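Local coordinates for Lmo2470 protein (Listeria monocytogenes EGD-e, PDB 5HL3), which is an internalin that interacts with the host protein afadin and facilitates the crossing of basement membranes by Listeria, at residues A[21-26]-A[56-61]; A[125-130]-A[148-153]; A[171-176]-A[193-198]. All coordinates share one frame; numbering follows the deposited sequence. Where two conformers were deposited one is given.

Interaction 1: A[21-26]-A[56-61]; sequences DGLAKD and STITND
G22 and I58 bring their backbones together, CA to CA at 5.6 Å, where helix 21-30 of the internalin N-terminal cap packs against the turn that leads from strand 50-53 into helix 60-63. The apolar part of the contact rests on I58. G22 has no side chain, which lets I58 CG1 and T57 OG1 lie against the helix backbone. I58 CG1, anti to the carbonyl carbon (chi1 -65°), is 3.8 Å from G22 C and 3.7 Å from L23 N. The chain runs on extended, which sets CD1 4.2 Å from CD1 of L23; the two side chains meet roughly perpendicular, and M63 of helix 60-63 touches both. The same I58 CD1 comes to 3.4 Å from D26 OD2. That carboxylate is buried but satisfied: OD1 is bonded to T55 OG1 and OD2 to E54 N, so the helix is tied to residues just ahead of the turn.

No direct hydrogen bond joins the segments; a water links them instead. T57 OG1, turned by chi1 57° to lie, down the CA-CB bond, between backbone N and carbonyl carbon, faces the helix start, 2.7 Å from the water oxygen. The same water accepts from G22 N at 2.9 Å.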
ATOM      1  N   ASP A  21      18.027  10.755  30.153  1.00 14.72           N
ATOM      2  CA  ASP A  21      19.021  11.537  29.408  1.00 15.23           C
ATOM      3  C   ASP A  21      18.571  11.860  27.990  1.00 14.24           C
ATOM      4  O   ASP A  21      18.638  13.016  27.566  1.00 14.03           O
ATOM      5  CB  ASP A  21      20.386  10.849  29.426  1.00 16.96           C
ATOM      6  CG  ASP A  21      21.038  10.858  30.840  1.00 18.79           C
ATOM      7  OD1 ASP A  21      20.641  11.629  31.739  1.00 20.51           O
ATOM      8  OD2 ASP A  21      21.986  10.091  31.044  1.00 22.97           O
ATOM      9  N   GLY A  22      18.087  10.862  27.245  1.00 13.80           N
ATOM     10  CA  GLY A  22      17.681  11.081  25.888  1.00 13.30           C
ATOM     11  C   GLY A  22      16.453  11.942  25.778  1.00 12.80           C
ATOM     12  O   GLY A  22      16.375  12.806  24.909  1.00 12.61           O
ATOM     13  N   LEU A  23      15.453  11.696  26.625  1.00 12.68           N
ATOM     14  CA  LEU A  23      14.257  12.504  26.563  1.00 12.29           C
ATOM     15  C   LEU A  23      14.564  13.954  26.910  1.00 12.20           C
ATOM     16  O   LEU A  23      14.060  14.870  26.265  1.00 11.96           O
ATOM     17  CB  LEU A  23      13.173  11.970  27.509  1.00 12.29           C
ATOM     18  CG  LEU A  23      11.807  12.643  27.372  1.00 11.99           C
ATOM     19  CD1 LEU A  23      11.219  12.316  26.012  1.00 11.85           C
ATOM     20  CD2 LEU A  23      10.860  12.236  28.492  1.00 12.12           C
ATOM     21  N   ALA A  24      15.374  14.173  27.928  1.00 12.46           N
ATOM     22  CA  ALA A  24      15.711  15.543  28.321  1.00 12.45           C
ATOM     23  C   ALA A  24      16.470  16.279  27.236  1.00 12.51           C
ATOM     24  O   ALA A  24      16.229  17.447  26.988  1.00 12.39           O
ATOM     25  CB  ALA A  24      16.474  15.556  29.626  1.00 12.82           C
ATOM     26  N   LYS A  25      17.389  15.581  26.573  0.60 12.78           N
ATOM     27  CA  LYS A  25      18.137  16.158  25.448  0.60 12.95           C
ATOM     28  C   LYS A  25      17.169  16.604  24.348  0.60 12.62           C
ATOM     29  O   LYS A  25      17.247  17.735  23.857  0.60 12.68           O
ATOM     30  CB  LYS A  25      19.148  15.134  24.912  0.60 13.33           C
ATOM     31  CG  LYS A  25      19.800  15.463  23.577  0.60 13.57           C
ATOM     32  CD  LYS A  25      20.963  14.535  23.237  0.60 14.07           C
ATOM     33  CE  LYS A  25      21.450  14.717  21.790  0.60 14.32           C
ATOM     34  NZ  LYS A  25      20.490  14.178  20.766  0.60 13.96           N
ATOM     35  N   ASP A  26      16.247  15.715  23.972  1.00 12.37           N
ATOM     36  CA  ASP A  26      15.283  16.048  22.922  1.00 12.14           C
ATOM     37  C   ASP A  26      14.334  17.150  23.377  1.00 11.91           C
ATOM     38  O   ASP A  26      13.999  18.028  22.588  1.00 11.92           O
ATOM     39  CB  ASP A  26      14.517  14.812  22.471  1.00 12.01           C
ATOM     40  CG  ASP A  26      15.375  13.856  21.650  1.00 12.27           C
ATOM     41  OD1 ASP A  26      16.595  14.126  21.447  1.00 12.58           O
ATOM     42  OD2 ASP A  26      14.806  12.810  21.237  1.00 12.23           O
ATOM     43  N   SER A  56      17.941   7.847  20.200  1.00 13.63           N
ATOM     44  CA  SER A  56      17.517   6.434  20.128  1.00 13.78           C
ATOM     45  C   SER A  56      17.608   5.636  21.422  1.00 14.03           C
ATOM     46  O   SER A  56      17.237   4.460  21.429  1.00 14.24           O
ATOM     47  CB  SER A  56      18.237   5.731  18.982  1.00 14.13           C
ATOM     48  OG  SER A  56      17.737   6.202  17.736  1.00 13.93           O
ATOM     49  N   THR A  57      18.054   6.258  22.508  1.00 14.08           N
ATOM     50  CA  THR A  57      18.032   5.618  23.815  1.00 14.36           C
ATOM     51  C   THR A  57      16.691   5.780  24.519  1.00 14.04           C
ATOM     52  O   THR A  57      16.493   5.197  25.566  1.00 14.32           O
ATOM     53  CB  THR A  57      19.123   6.198  24.736  1.00 14.66           C
ATOM     54  OG1 THR A  57      18.927   7.610  24.853  1.00 14.26           O
ATOM     55  CG2 THR A  57      20.520   5.886  24.204  1.00 15.18           C
ATOM     56  N   ILE A  58      15.780   6.582  23.964  1.00 13.54           N
ATOM     57  CA  ILE A  58      14.448   6.709  24.559  1.00 13.31           C
ATOM     58  C   ILE A  58      13.723   5.364  24.419  1.00 13.57           C
ATOM     59  O   ILE A  58      13.785   4.745  23.365  1.00 13.64           O
ATOM     60  CB  ILE A  58      13.654   7.859  23.880  1.00 12.83           C
ATOM     61  CG1 ILE A  58      14.347   9.209  24.182  1.00 12.67           C
ATOM     62  CG2 ILE A  58      12.210   7.869  24.379  1.00 12.69           C
ATOM     63  CD1 ILE A  58      13.800  10.362  23.395  1.00 12.32           C
ATOM     64  N   THR A  59      13.038   4.920  25.472  1.00 13.78           N
ATOM     65  CA  THR A  59      12.303   3.657  25.471  1.00 14.15           C
ATOM     66  C   THR A  59      10.833   3.924  25.710  1.00 14.00           C
ATOM     67  O   THR A  59      10.432   5.076  25.928  1.00 13.62           O
ATOM     68  CB  THR A  59      12.786   2.766  26.645  1.00 14.77           C
ATOM     69  OG1 THR A  59      12.393   3.373  27.890  1.00 14.77           O
ATOM     70  CG2 THR A  59      14.298   2.592  26.604  1.00 15.02           C
ATOM     71  N   ASN A  60      10.009   2.888  25.668  1.00 14.38           N
ATOM     72  CA  ASN A  60       8.595   3.079  26.006  1.00 14.40           C
ATOM     73  C   ASN A  60       8.425   3.722  27.368  1.00 14.45           C
ATOM     74  O   ASN A  60       7.600   4.617  27.552  1.00 14.22           O
ATOM     75  CB  ASN A  60       7.836   1.769  26.010  1.00 15.01           C
ATOM     76  CG  ASN A  60       7.683   1.167  24.631  1.00 15.02           C
ATOM     77  OD1 ASN A  60       7.994   1.800  23.637  1.00 14.56           O
ATOM     78  ND2 ASN A  60       7.161  -0.030  24.574  1.00 15.61           N
ATOM     79  N   ASP A  61       9.218   3.251  28.330  1.00 15.29           N
ATOM     80  CA  ASP A  61       9.141   3.791  29.690  1.00 15.98           C
ATOM     81  C   ASP A  61       9.565   5.234  29.790  1.00 15.18           C
ATOM     82  O   ASP A  61       8.893   6.047  30.477  1.00 15.18           O
ATOM     83  CB  ASP A  61       9.972   2.942  30.648  1.00 17.42           C
ATOM     84  CG  ASP A  61       9.317   1.612  30.965  1.00 19.11           C
ATOM     85  OD1 ASP A  61       8.101   1.457  30.663  1.00 20.40           O
ATOM     86  OD2 ASP A  61      10.011   0.734  31.536  1.00 21.90           O
TER
HETATM   87  O   HOH W   1      17.708   8.022  27.255  1.00 17.59           O

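Interaction 2: A[125-130]-A[148-153]; sequences MDTITM and LKQLYM
Strands 127-129 and 150-152 run parallel, 1° apart in direction, and T127, I128 and T129 pair with Q150, L151 and Y152 through a ladder of backbone bonds. D126 O opens it by accepting twice: from K149 N, at a C=O...N angle of 139°, and from Q150 N, more nearly in line with the carbonyl. I128 then gives its N-H to Q150 O and takes one from Y152 N, an almost straight bond of 2.9 Å. M130 N to Y152 O completes the ladder.

On the face that carries T127, T129, Q150 and Y152, T127 OG1 is 2.7 Å from D126 OD1 and, in one of the two conformers of Q150, 2.9 Å from Q150 OE1; its one proton could go to either oxygen. The methyl CG2 of T127 meets the rim of the Y152 ring, 3.9 Å from CE2 and near the ring plane, whereas OG1 of T129 approaches Y152 CD2 obliquely. Beside them D126 OD2 rests against the aliphatic part of K149, 3.5 Å from CD.

This is the stacking of neighbouring coils in a leucine-rich-repeat solenoid, and the opposite face of the strands looks into its apolar interior. There L148, with CG anti to the backbone N (chi1 -164°), directs CD1 toward the preceding coil, 3.9 Å from CG of M125 and 4.2 Å from CG1 of I128. Where the strands end, the selenomethionines M130 and M153 run alongside each other in the same direction; in one of two conformers of M153, its SE is 4.0 Å from M130 SE. M156 touches M130, and L116 touches M153.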
HETATM    1  N   MSE A 125      -7.078  13.454  16.815  1.00 12.51           N
HETATM    2  CA  MSE A 125      -6.133  12.898  15.824  1.00 12.25           C
HETATM    3  C   MSE A 125      -6.697  12.932  14.422  1.00 12.18           C
HETATM    4  O   MSE A 125      -7.813  12.492  14.183  1.00 12.25           O
HETATM    5  CB  MSE A 125      -5.776  11.460  16.176  1.00 12.14           C
HETATM    6  CG  MSE A 125      -4.546  10.954  15.389  1.00 11.92           C
HETATM    7 SE   MSE A 125      -2.851  11.628  16.071  1.00 12.05          SE
HETATM    8  CE  MSE A 125      -2.642  10.322  17.518  1.00 12.05           C
ATOM      9  N   ASP A 126      -5.871  13.434  13.496  1.00 12.06           N
ATOM     10  CA  ASP A 126      -6.226  13.550  12.066  1.00 12.01           C
ATOM     11  C   ASP A 126      -5.429  12.580  11.187  1.00 11.79           C
ATOM     12  O   ASP A 126      -5.992  11.983  10.263  1.00 11.73           O
ATOM     13  CB  ASP A 126      -5.993  15.018  11.631  1.00 12.51           C
ATOM     14  CG  ASP A 126      -6.270  15.248  10.178  1.00 13.11           C
ATOM     15  OD1 ASP A 126      -5.356  14.999   9.362  1.00 13.92           O
ATOM     16  OD2 ASP A 126      -7.387  15.712   9.854  1.00 14.50           O
ATOM     17  N   THR A 127      -4.129  12.439  11.454  1.00 11.69           N
ATOM     18  CA  THR A 127      -3.238  11.642  10.616  1.00 11.52           C
ATOM     19  C   THR A 127      -2.261  10.856  11.455  1.00 11.46           C
ATOM     20  O   THR A 127      -1.621  11.420  12.354  1.00 11.53           O
ATOM     21  CB  THR A 127      -2.442  12.531   9.629  1.00 11.52           C
ATOM     22  OG1 THR A 127      -3.354  13.223   8.748  1.00 11.60           O
ATOM     23  CG2 THR A 127      -1.471  11.735   8.787  1.00 11.39           C
ATOM     24  N   ILE A 128      -2.117   9.570  11.123  1.00 11.37           N
ATOM     25  CA  ILE A 128      -1.127   8.675  11.734  1.00 11.34           C
ATOM     26  C   ILE A 128      -0.279   8.068  10.618  1.00 11.25           C
ATOM     27  O   ILE A 128      -0.818   7.560   9.648  1.00 11.19           O
ATOM     28  CB  ILE A 128      -1.768   7.566  12.560  1.00 11.40           C
ATOM     29  CG1 ILE A 128      -2.562   8.158  13.755  1.00 11.54           C
ATOM     30  CG2 ILE A 128      -0.690   6.580  13.021  1.00 11.41           C
ATOM     31  CD1 ILE A 128      -3.317   7.113  14.534  1.00 11.64           C
ATOM     32  N   THR A 129       1.041   8.150  10.761  1.00 11.26           N
ATOM     33  CA  THR A 129       2.006   7.565   9.811  1.00 11.22           C
ATOM     34  C   THR A 129       2.997   6.686  10.544  1.00 11.29           C
ATOM     35  O   THR A 129       3.684   7.158  11.455  1.00 11.37           O
ATOM     36  CB  THR A 129       2.813   8.638   9.076  1.00 11.25           C
ATOM     37  OG1 THR A 129       1.930   9.537   8.400  1.00 11.23           O
ATOM     38  CG2 THR A 129       3.770   8.035   8.046  1.00 11.24           C
HETATM   39  N   MSE A 130       3.070   5.416  10.137  1.00 11.28           N
HETATM   40  CA  MSE A 130       4.008   4.461  10.773  1.00 11.39           C
HETATM   41  C   MSE A 130       4.706   3.611   9.735  1.00 11.40           C
HETATM   42  O   MSE A 130       5.407   2.653  10.082  1.00 11.53           O
HETATM   43  CB  MSE A 130       3.240   3.555  11.705  1.00 12.28           C
HETATM   44  CG  MSE A 130       2.605   4.323  12.878  1.00 13.25           C
HETATM   45 SE   MSE A 130       1.426   3.210  13.973  1.00 17.13          SE
HETATM   46  CE  MSE A 130       2.782   2.464  14.970  1.00 16.65           C
ATOM     47  N   LEU A 148     -10.320  10.916  12.649  1.00 12.34           N
ATOM     48  CA  LEU A 148      -9.211  10.403  11.845  1.00 12.07           C
ATOM     49  C   LEU A 148      -9.507  10.501  10.340  1.00 12.02           C
ATOM     50  O   LEU A 148     -10.574  10.082   9.896  1.00 12.11           O
ATOM     51  CB  LEU A 148      -8.888   8.950  12.219  1.00 11.98           C
ATOM     52  CG  LEU A 148      -7.532   8.419  11.749  1.00 11.75           C
ATOM     53  CD1 LEU A 148      -6.416   9.086  12.526  1.00 11.73           C
ATOM     54  CD2 LEU A 148      -7.470   6.915  11.941  1.00 11.72           C
ATOM     55  N   LYS A 149      -8.579  11.067   9.580  1.00 11.90           N
ATOM     56  CA  LYS A 149      -8.736  11.277   8.135  1.00 11.99           C
ATOM     57  C   LYS A 149      -7.707  10.587   7.255  1.00 11.66           C
ATOM     58  O   LYS A 149      -8.005  10.261   6.092  1.00 11.64           O
ATOM     59  CB  LYS A 149      -8.755  12.778   7.817  1.00 12.83           C
ATOM     60  CG  LYS A 149     -10.070  13.416   8.232  1.00 14.11           C
ATOM     61  CD  LYS A 149     -10.142  14.894   7.887  1.00 15.82           C
ATOM     62  CE  LYS A 149     -11.450  15.473   8.342  1.00 18.12           C
ATOM     63  NZ  LYS A 149     -11.591  16.918   8.035  1.00 20.46           N
ATOM     64  N   GLN A 150      -6.506  10.338   7.788  0.70 11.54           N
ATOM     65  CA  GLN A 150      -5.449   9.722   6.990  0.70 11.42           C
ATOM     66  C   GLN A 150      -4.702   8.702   7.797  0.70 11.29           C
ATOM     67  O   GLN A 150      -4.288   8.969   8.938  0.70 11.33           O
ATOM     68  CB  GLN A 150      -4.466  10.755   6.445  0.70 11.77           C
ATOM     69  CG  GLN A 150      -5.099  11.926   5.735  0.70 12.38           C
ATOM     70  CD  GLN A 150      -4.049  12.840   5.133  0.70 13.00           C
ATOM     71  OE1 GLN A 150      -3.196  13.380   5.839  0.70 13.84           O
ATOM     72  NE2 GLN A 150      -4.087  12.995   3.831  0.70 13.60           N
ATOM     73  N   LEU A 151      -4.457   7.543   7.186  0.70 11.21           N
ATOM     74  CA  LEU A 151      -3.766   6.455   7.846  0.70 11.16           C
ATOM     75  C   LEU A 151      -2.720   5.880   6.883  0.70 11.08           C
ATOM     76  O   LEU A 151      -3.090   5.287   5.855  0.70 11.05           O
ATOM     77  CB  LEU A 151      -4.787   5.420   8.306  0.70 11.22           C
ATOM     78  CG  LEU A 151      -4.305   4.272   9.149  0.70 11.25           C
ATOM     79  CD1 LEU A 151      -3.563   4.742  10.391  0.70 11.29           C
ATOM     80  CD2 LEU A 151      -5.499   3.399   9.523  0.70 11.36           C
ATOM     81  N   TYR A 152      -1.438   6.092   7.193  1.00 11.07           N
ATOM     82  CA  TYR A 152      -0.309   5.653   6.358  1.00 11.03           C
ATOM     83  C   TYR A 152       0.362   4.487   7.061  1.00 11.06           C
ATOM     84  O   TYR A 152       1.071   4.680   8.077  1.00 11.11           O
ATOM     85  CB  TYR A 152       0.643   6.804   6.126  1.00 11.06           C
ATOM     86  CG  TYR A 152       0.026   7.930   5.320  1.00 11.19           C
ATOM     87  CD1 TYR A 152      -0.065   7.860   3.937  1.00 11.44           C
ATOM     88  CD2 TYR A 152      -0.460   9.097   5.950  1.00 11.52           C
ATOM     89  CE1 TYR A 152      -0.634   8.899   3.225  1.00 11.82           C
ATOM     90  CE2 TYR A 152      -1.011  10.118   5.218  1.00 11.86           C
ATOM     91  CZ  TYR A 152      -1.107  10.014   3.871  1.00 12.00           C
ATOM     92  OH  TYR A 152      -1.702  11.075   3.154  1.00 13.32           O
HETATM   93  N   MSE A 153       0.185   3.278   6.505  0.70 11.06           N
HETATM   94  CA  MSE A 153       0.635   2.035   7.127  0.70 11.51           C
HETATM   95  C   MSE A 153       1.257   1.135   6.074  0.70 11.16           C
HETATM   96  O   MSE A 153       0.953  -0.053   5.997  0.70 11.22           O
HETATM   97  CB  MSE A 153      -0.547   1.347   7.802  0.70 12.50           C
HETATM   98  CG  MSE A 153      -1.308   2.234   8.794  0.70 13.66           C
HETATM   99 SE   MSE A 153      -0.344   2.582  10.471  0.70 16.74          SE
HETATM  100  CE  MSE A 153      -0.787   0.870  11.295  0.70 16.42           C
TER

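Interaction 3: A[171-176]-A[193-198]; sequences LLITLD and NLTFLD
Two successive coils of the leucine-rich-repeat solenoid meet here, L172 and L194 packing in its core and parallel strands 174-176 and 196-198 adding to the long sheet along one side. The carbonyl of I173 starts the pairing: its O accepts from T195 N at 2.8 Å and from F196 N, and in one of two conformers of T195 its OG1 adds a weak third bond. Further on, L175 gives its N-H to F196 O and receives that of D198 on its own O.

Inside the solenoid the leucines lie side by side, like pointing with like. L194, its CG anti to the backbone N (chi1 -170°), places CD1 at 4.0 Å from both CD2 of L172 and CB of L175, spanning two leucines of the preceding coil. L175 CD2 in turn packs on L197 CD1.

On the other face, I173 CG2 comes near CD2 of F196 and, in that same conformer, T195 OG1. The F196 ring has T195 CB over one face, toward its rim, while T174 OG1 comes obliquely to F196 CD2 at 3.5 Å. The carboxylates of D176 and D198 follow in file, their planes 11° apart, and D176 OD1 lies 4.0 Å from D198 OD2. The repulsion between these like charges is probably eased by OD1 of D176 bonding to S178 and OD1 of D198 to N200. Before the strands begin, a water bridges the two coils, donating to L171 O at 2.8 Å and, in one of two conformers of N193, accepting from its ND2.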
ATOM      1  N   LEU A 171     -14.736   9.654   8.971  1.00 12.77           N
ATOM      2  CA  LEU A 171     -14.153  10.706   8.148  1.00 12.70           C
ATOM      3  C   LEU A 171     -12.933  10.280   7.359  1.00 12.39           C
ATOM      4  O   LEU A 171     -12.363  11.096   6.636  1.00 12.35           O
ATOM      5  CB  LEU A 171     -13.813  11.921   9.017  1.00 12.80           C
ATOM      6  CG  LEU A 171     -14.982  12.513   9.788  1.00 13.15           C
ATOM      7  CD1 LEU A 171     -14.565  13.778  10.499  1.00 13.26           C
ATOM      8  CD2 LEU A 171     -16.136  12.794   8.879  1.00 13.40           C
ATOM      9  N   LEU A 172     -12.570   9.000   7.406  1.00 12.23           N
ATOM     10  CA  LEU A 172     -11.331   8.593   6.731  1.00 11.97           C
ATOM     11  C   LEU A 172     -11.353   8.892   5.225  1.00 11.95           C
ATOM     12  O   LEU A 172     -12.305   8.523   4.520  1.00 12.06           O
ATOM     13  CB  LEU A 172     -11.075   7.100   6.977  1.00 11.85           C
ATOM     14  CG  LEU A 172      -9.677   6.610   6.620  1.00 11.63           C
ATOM     15  CD1 LEU A 172      -8.685   7.096   7.660  1.00 11.57           C
ATOM     16  CD2 LEU A 172      -9.639   5.084   6.513  1.00 11.57           C
ATOM     17  N   ILE A 173     -10.296   9.539   4.738  1.00 11.84           N
ATOM     18  CA  ILE A 173     -10.172   9.924   3.318  1.00 11.86           C
ATOM     19  C   ILE A 173      -9.050   9.131   2.613  1.00 11.65           C
ATOM     20  O   ILE A 173      -9.185   8.828   1.419  1.00 11.66           O
ATOM     21  CB  ILE A 173      -9.882  11.447   3.206  1.00 11.98           C
ATOM     22  CG1 ILE A 173     -11.063  12.257   3.727  1.00 12.24           C
ATOM     23  CG2 ILE A 173      -9.550  11.854   1.769  1.00 12.01           C
ATOM     24  CD1 ILE A 173     -10.700  13.697   3.956  1.00 12.55           C
ATOM     25  N   THR A 174      -7.946   8.848   3.321  1.00 11.50           N
ATOM     26  CA  THR A 174      -6.770   8.212   2.736  1.00 11.35           C
ATOM     27  C   THR A 174      -6.356   7.020   3.545  1.00 11.25           C
ATOM     28  O   THR A 174      -6.177   7.133   4.760  1.00 11.25           O
ATOM     29  CB  THR A 174      -5.568   9.198   2.625  1.00 11.34           C
ATOM     30  OG1 THR A 174      -5.932  10.261   1.734  1.00 12.07           O
ATOM     31  CG2 THR A 174      -4.312   8.500   2.102  1.00 11.43           C
ATOM     32  N   LEU A 175      -6.173   5.883   2.883  1.00 11.19           N
ATOM     33  CA  LEU A 175      -5.701   4.663   3.532  1.00 11.13           C
ATOM     34  C   LEU A 175      -4.610   4.079   2.643  1.00 11.06           C
ATOM     35  O   LEU A 175      -4.883   3.633   1.512  1.00 11.07           O
ATOM     36  CB  LEU A 175      -6.856   3.674   3.706  1.00 11.20           C
ATOM     37  CG  LEU A 175      -6.574   2.343   4.359  1.00 11.20           C
ATOM     38  CD1 LEU A 175      -5.910   2.526   5.716  1.00 11.20           C
ATOM     39  CD2 LEU A 175      -7.862   1.527   4.495  1.00 11.32           C
ATOM     40  N   ASP A 176      -3.370   4.091   3.127  1.00 11.02           N
ATOM     41  CA  ASP A 176      -2.216   3.534   2.417  1.00 10.99           C
ATOM     42  C   ASP A 176      -1.786   2.263   3.122  1.00 11.01           C
ATOM     43  O   ASP A 176      -1.234   2.319   4.220  1.00 11.02           O
ATOM     44  CB  ASP A 176      -1.064   4.537   2.331  1.00 11.00           C
ATOM     45  CG  ASP A 176       0.173   3.990   1.622  1.00 11.15           C
ATOM     46  OD1 ASP A 176       0.154   2.855   1.096  1.00 11.16           O
ATOM     47  OD2 ASP A 176       1.197   4.728   1.611  1.00 12.11           O
ATOM     48  N   ASN A 193     -16.356   8.133   3.011  0.50 12.78           N
ATOM     49  CA  ASN A 193     -15.626   9.291   2.483  0.50 12.73           C
ATOM     50  C   ASN A 193     -14.272   8.912   1.912  0.50 12.42           C
ATOM     51  O   ASN A 193     -13.546   9.777   1.419  0.50 12.39           O
ATOM     52  CB  ASN A 193     -15.459  10.368   3.556  0.50 12.81           C
ATOM     53  CG  ASN A 193     -16.764  11.045   3.899  0.50 13.17           C
ATOM     54  OD1 ASN A 193     -17.817  10.766   3.290  0.50 13.38           O
ATOM     55  ND2 ASN A 193     -16.708  11.947   4.859  0.50 13.29           N
ATOM     56  N   LEU A 194     -13.924   7.629   1.934  1.00 12.25           N
ATOM     57  CA  LEU A 194     -12.613   7.213   1.455  1.00 12.00           C
ATOM     58  C   LEU A 194     -12.438   7.602  -0.012  1.00 12.03           C
ATOM     59  O   LEU A 194     -13.271   7.255  -0.846  1.00 12.16           O
ATOM     60  CB  LEU A 194     -12.444   5.697   1.632  1.00 11.88           C
ATOM     61  CG  LEU A 194     -11.010   5.221   1.389  1.00 11.66           C
ATOM     62  CD1 LEU A 194     -10.100   5.619   2.526  1.00 11.55           C
ATOM     63  CD2 LEU A 194     -10.988   3.714   1.174  1.00 11.61           C
ATOM     64  N   THR A 195     -11.362   8.342  -0.319  0.50 11.94           N
ATOM     65  CA  THR A 195     -11.076   8.769  -1.704  0.50 12.00           C
ATOM     66  C   THR A 195      -9.846   8.105  -2.298  0.50 11.81           C
ATOM     67  O   THR A 195      -9.796   7.926  -3.509  0.50 11.86           O
ATOM     68  CB  THR A 195     -10.936  10.306  -1.851  0.50 12.16           C
ATOM     69  OG1 THR A 195      -9.666  10.748  -1.375  0.50 12.02           O
ATOM     70  CG2 THR A 195     -12.049  10.992  -1.130  0.50 12.37           C
ATOM     71  N   PHE A 196      -8.877   7.721  -1.462  1.00 11.63           N
ATOM     72  CA  PHE A 196      -7.601   7.135  -1.933  1.00 11.49           C
ATOM     73  C   PHE A 196      -7.327   5.847  -1.178  1.00 11.36           C
ATOM     74  O   PHE A 196      -7.247   5.852   0.050  1.00 11.31           O
ATOM     75  CB  PHE A 196      -6.472   8.160  -1.672  1.00 11.81           C
ATOM     76  CG  PHE A 196      -6.742   9.528  -2.286  1.00 12.77           C
ATOM     77  CD1 PHE A 196      -6.567   9.772  -3.649  1.00 13.52           C
ATOM     78  CD2 PHE A 196      -7.173  10.570  -1.494  1.00 13.38           C
ATOM     79  CE1 PHE A 196      -6.819  11.017  -4.171  1.00 14.09           C
ATOM     80  CE2 PHE A 196      -7.410  11.824  -2.012  1.00 13.99           C
ATOM     81  CZ  PHE A 196      -7.250  12.040  -3.360  1.00 14.25           C
ATOM     82  N   LEU A 197      -7.221   4.742  -1.903  1.00 11.33           N
ATOM     83  CA  LEU A 197      -6.947   3.426  -1.321  1.00 11.25           C
ATOM     84  C   LEU A 197      -5.761   2.822  -2.064  1.00 11.20           C
ATOM     85  O   LEU A 197      -5.878   2.444  -3.249  1.00 11.25           O
ATOM     86  CB  LEU A 197      -8.170   2.534  -1.406  1.00 11.33           C
ATOM     87  CG  LEU A 197      -8.085   1.117  -0.821  1.00 11.31           C
ATOM     88  CD1 LEU A 197      -7.563   1.160   0.608  1.00 11.25           C
ATOM     89  CD2 LEU A 197      -9.419   0.422  -0.896  1.00 11.44           C
ATOM     90  N   ASP A 198      -4.606   2.795  -1.402  1.00 11.12           N
ATOM     91  CA  ASP A 198      -3.361   2.264  -2.012  1.00 11.12           C
ATOM     92  C   ASP A 198      -3.089   0.872  -1.474  1.00 11.11           C
ATOM     93  O   ASP A 198      -2.780   0.698  -0.299  1.00 11.08           O
ATOM     94  CB  ASP A 198      -2.171   3.202  -1.759  1.00 11.50           C
ATOM     95  CG  ASP A 198      -0.988   2.902  -2.666  1.00 12.19           C
ATOM     96  OD1 ASP A 198      -0.975   1.816  -3.285  1.00 12.72           O
ATOM     97  OD2 ASP A 198      -0.047   3.741  -2.761  1.00 14.02           O
TER
HETATM   98  O   HOH W   2     -13.954  13.205   5.607  1.00 16.30           O

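Along the chain the three contacts follow one another, each closing before the next opens. Interaction 1 belongs to the helical cap at the N-terminal end, where the turn of 56-61 follows strand 50-53, the first strand of the ten-stranded parallel sheet. Interactions 2 and 3 lie further along that sheet, their centres about 10 Å apart; strands 150-152 and 174-176 are neighbours, and K149 O probably accepts from I173 N, and D176 O from M153 N. The centre of interaction 1 is about 24 Å from that of interaction 2 and about 34 Å from that of interaction 3. The cap thus covers one end of a solenoid that interactions 2 and 3 extend coil by coil.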